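Local coordinates for putative Acetyltransferase from the GNAT family (Novosphingobium aromaticivorans DSM 12444, PDB 3EC4), which probably transfers an acyl group, as a putative acetyltransferase of the GNAT family, at residues R80-L85 with M219-L224. Residues are numbered along the deposited sequence; the frame is centred on the assembly and turned at random. Where two conformers were deposited one is given.
Sequences RVAPLL and MTATLL
Residues 80-85 and 219-224 pair as antiparallel strands, their axes 150° apart in direction. Main-chain hydrogen bonds come in reciprocal couples at Arg80-Leu223, Ala82-Ala221 and Leu84-Met219. At the centre Ala82 N meets Ala221 O at 2.8 Å within the carbonyl plane, and Ala221 N returns a bond to Ala82 O, also in plane. At the Leu84 end Met219 N comes to Leu84 O at 3.0 Å from 44° above the carbonyl plane. At the other end the bond from Leu223 N to Arg80 O is nearly linear, whereas Arg80 N to Leu223 O, 3.4 Å, is weak. Val81, in a non-hydrogen-bonded pair with Thr222, adds a CA-H...O contact to Ala221 O.

Apolar packing is concentrated on the face of Ala82, Leu84 and Ala221. There Leu84, its CG anti to the carbonyl carbon (chi1 -51°), slants across to the other strand and sets CD1 3.9 Å from Ala221 CB. An alanine in place of Leu84 would probably loosen this face, losing the CD1 contact with Ala221 and much of the side chain's packing on His196 and Tyr198. On the reverse face Val81 CG1 and Thr220 CG2, both anti to their backbone N, cross obliquely at a tight 3.4 Å.

The threonine hydroxyls are hydrogen-bonded elsewhere, Thr220 OG1 to Pro67 O and Thr222 OG1 to Val70 N. Arg80 bends at chi3, and its NH2 is hydrogen-bonded to Tyr198 OH.

Within the mixed sheet, strand 214-226 continues to strand 61-66, whose Trp63 packs on Arg80, Ala221 and Leu223, while strand 76-88 joins the pair to strand 192-198 of the acetyltransferase fold.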
ATOM      1  N   ARG A  80      -8.985   6.341 -13.255  1.00 24.42           N
ATOM      2  CA  ARG A  80      -9.570   5.158 -12.616  1.00 24.14           C
ATOM      3  C   ARG A  80     -10.266   5.482 -11.288  1.00 25.11           C
ATOM      4  O   ARG A  80      -9.882   6.427 -10.581  1.00 25.29           O
ATOM      5  CB  ARG A  80      -8.496   4.104 -12.338  1.00 24.86           C
ATOM      6  CG  ARG A  80      -8.025   3.291 -13.515  1.00 26.54           C
ATOM      7  CD  ARG A  80      -6.855   2.418 -13.151  1.00 26.27           C
ATOM      8  NE  ARG A  80      -7.237   1.347 -12.233  1.00 27.93           N
ATOM      9  CZ  ARG A  80      -6.400   0.584 -11.543  1.00 24.62           C
ATOM     10  NH1 ARG A  80      -5.085   0.747 -11.621  1.00 26.93           N
ATOM     11  NH2 ARG A  80      -6.893  -0.360 -10.777  1.00 24.87           N
ATOM     12  N   VAL A  81     -11.282   4.678 -10.954  1.00 24.38           N
ATOM     13  CA  VAL A  81     -11.921   4.698  -9.645  0.50 24.43           C
ATOM     14  C   VAL A  81     -12.158   3.272  -9.172  1.00 26.72           C
ATOM     15  O   VAL A  81     -12.921   2.534  -9.776  1.00 27.00           O
ATOM     16  CB  VAL A  81     -13.271   5.472  -9.613  0.50 24.49           C
ATOM     17  CG1 VAL A  81     -13.660   5.773  -8.135  0.50 20.06           C
ATOM     18  CG2 VAL A  81     -13.150   6.745 -10.392  0.50 20.53           C
ATOM     19  N   ALA A  82     -11.505   2.905  -8.082  1.00 25.91           N
ATOM     20  CA  ALA A  82     -11.453   1.553  -7.591  1.00 27.21           C
ATOM     21  C   ALA A  82     -12.078   1.430  -6.183  1.00 26.98           C
ATOM     22  O   ALA A  82     -11.515   1.911  -5.224  1.00 27.59           O
ATOM     23  CB  ALA A  82      -9.983   1.116  -7.561  1.00 25.82           C
ATOM     24  N   PRO A  83     -13.247   0.803  -6.075  1.00 27.21           N
ATOM     25  CA  PRO A  83     -13.790   0.495  -4.774  1.00 28.39           C
ATOM     26  C   PRO A  83     -12.859  -0.456  -4.017  1.00 27.10           C
ATOM     27  O   PRO A  83     -12.433  -1.505  -4.541  1.00 26.30           O
ATOM     28  CB  PRO A  83     -15.123  -0.177  -5.097  1.00 30.06           C
ATOM     29  CG  PRO A  83     -15.463   0.368  -6.496  1.00 28.79           C
ATOM     30  CD  PRO A  83     -14.139   0.367  -7.156  1.00 29.25           C
ATOM     31  N   LEU A  84     -12.586  -0.088  -2.781  1.00 26.08           N
ATOM     32  CA  LEU A  84     -11.755  -0.906  -1.875  1.00 25.66           C
ATOM     33  C   LEU A  84     -12.517  -1.375  -0.650  1.00 27.32           C
ATOM     34  O   LEU A  84     -13.473  -0.729  -0.200  1.00 24.82           O
ATOM     35  CB  LEU A  84     -10.543  -0.108  -1.378  1.00 25.42           C
ATOM     36  CG  LEU A  84      -9.704   0.572  -2.431  1.00 26.41           C
ATOM     37  CD1 LEU A  84      -8.581   1.410  -1.757  1.00 23.07           C
ATOM     38  CD2 LEU A  84      -9.138  -0.447  -3.465  1.00 23.18           C
ATOM     39  N   LEU A  85     -12.018  -2.460  -0.044  1.00 27.50           N
ATOM     40  CA  LEU A  85     -12.464  -2.864   1.280  1.00 27.20           C
ATOM     41  C   LEU A  85     -11.238  -2.689   2.147  1.00 26.63           C
ATOM     42  O   LEU A  85     -10.201  -3.316   1.880  1.00 26.70           O
ATOM     43  CB  LEU A  85     -12.958  -4.318   1.306  1.00 29.97           C
ATOM     44  CG  LEU A  85     -13.391  -4.821   2.705  1.00 29.58           C
ATOM     45  CD1 LEU A  85     -14.590  -4.038   3.288  1.00 25.06           C
ATOM     46  CD2 LEU A  85     -13.647  -6.316   2.733  1.00 28.37           C
HETATM   47  N   MSE A 219     -13.645   1.920   1.184  1.00 26.13           N
HETATM   48  CA  MSE A 219     -12.878   3.087   0.771  1.00 26.47           C
HETATM   49  C   MSE A 219     -12.879   3.162  -0.754  1.00 25.81           C
HETATM   50  O   MSE A 219     -13.357   2.256  -1.432  1.00 26.36           O
HETATM   51  CB  MSE A 219     -11.435   3.040   1.317  1.00 23.85           C
HETATM   52  CG  MSE A 219     -11.326   2.945   2.846  1.00 28.96           C
HETATM   53 SE   MSE A 219     -11.659   4.639   3.679  0.75 24.07          SE
HETATM   54  CE  MSE A 219      -9.961   5.438   3.250  1.00 24.03           C
ATOM     55  N   THR A 220     -12.333   4.251  -1.288  1.00 25.21           N
ATOM     56  CA  THR A 220     -12.184   4.441  -2.728  1.00 26.06           C
ATOM     57  C   THR A 220     -10.805   4.985  -3.088  1.00 27.23           C
ATOM     58  O   THR A 220     -10.365   6.009  -2.534  1.00 25.46           O
ATOM     59  CB  THR A 220     -13.223   5.426  -3.260  1.00 25.67           C
ATOM     60  OG1 THR A 220     -14.524   5.014  -2.808  1.00 27.94           O
ATOM     61  CG2 THR A 220     -13.202   5.508  -4.782  1.00 27.05           C
ATOM     62  N   ALA A 221     -10.161   4.293  -4.030  1.00 25.71           N
ATOM     63  CA  ALA A 221      -8.924   4.770  -4.657  1.00 25.38           C
ATOM     64  C   ALA A 221      -9.302   5.508  -5.928  1.00 26.57           C
ATOM     65  O   ALA A 221      -9.988   4.934  -6.792  1.00 25.85           O
ATOM     66  CB  ALA A 221      -8.012   3.592  -5.000  1.00 23.97           C
ATOM     67  N   THR A 222      -8.886   6.767  -6.026  1.00 23.39           N
ATOM     68  CA  THR A 222      -9.077   7.579  -7.252  1.00 24.16           C
ATOM     69  C   THR A 222      -7.721   7.896  -7.911  1.00 22.49           C
ATOM     70  O   THR A 222      -6.796   8.334  -7.231  1.00 24.50           O
ATOM     71  CB  THR A 222      -9.799   8.910  -6.950  1.00 23.34           C
ATOM     72  OG1 THR A 222     -11.147   8.685  -6.470  1.00 26.97           O
ATOM     73  CG2 THR A 222      -9.802   9.811  -8.167  1.00 24.29           C
ATOM     74  N   LEU A 223      -7.627   7.662  -9.218  1.00 23.72           N
ATOM     75  CA  LEU A 223      -6.468   8.008 -10.032  1.00 24.83           C
ATOM     76  C   LEU A 223      -6.814   9.219 -10.899  1.00 25.00           C
ATOM     77  O   LEU A 223      -7.703   9.159 -11.784  1.00 24.93           O
ATOM     78  CB  LEU A 223      -6.037   6.809 -10.892  1.00 24.91           C
ATOM     79  CG  LEU A 223      -4.781   7.065 -11.724  1.00 23.34           C
ATOM     80  CD1 LEU A 223      -3.566   7.355 -10.786  1.00 27.93           C
ATOM     81  CD2 LEU A 223      -4.563   5.824 -12.612  1.00 27.33           C
ATOM     82  N   LEU A 224      -6.136  10.330 -10.610  1.00 24.99           N
ATOM     83  CA  LEU A 224      -6.268  11.557 -11.370  1.00 23.82           C
ATOM     84  C   LEU A 224      -5.049  11.788 -12.250  1.00 27.13           C
ATOM     85  O   LEU A 224      -3.883  11.656 -11.788  1.00 26.74           O
ATOM     86  CB  LEU A 224      -6.466  12.795 -10.454  1.00 24.62           C
ATOM     87  CG  LEU A 224      -7.709  12.816  -9.547  1.00 25.35           C
ATOM     88  CD1 LEU A 224      -7.660  14.112  -8.678  1.00 26.95           C
ATOM     89  CD2 LEU A 224      -9.027  12.688 -10.334  1.00 25.61           C
TER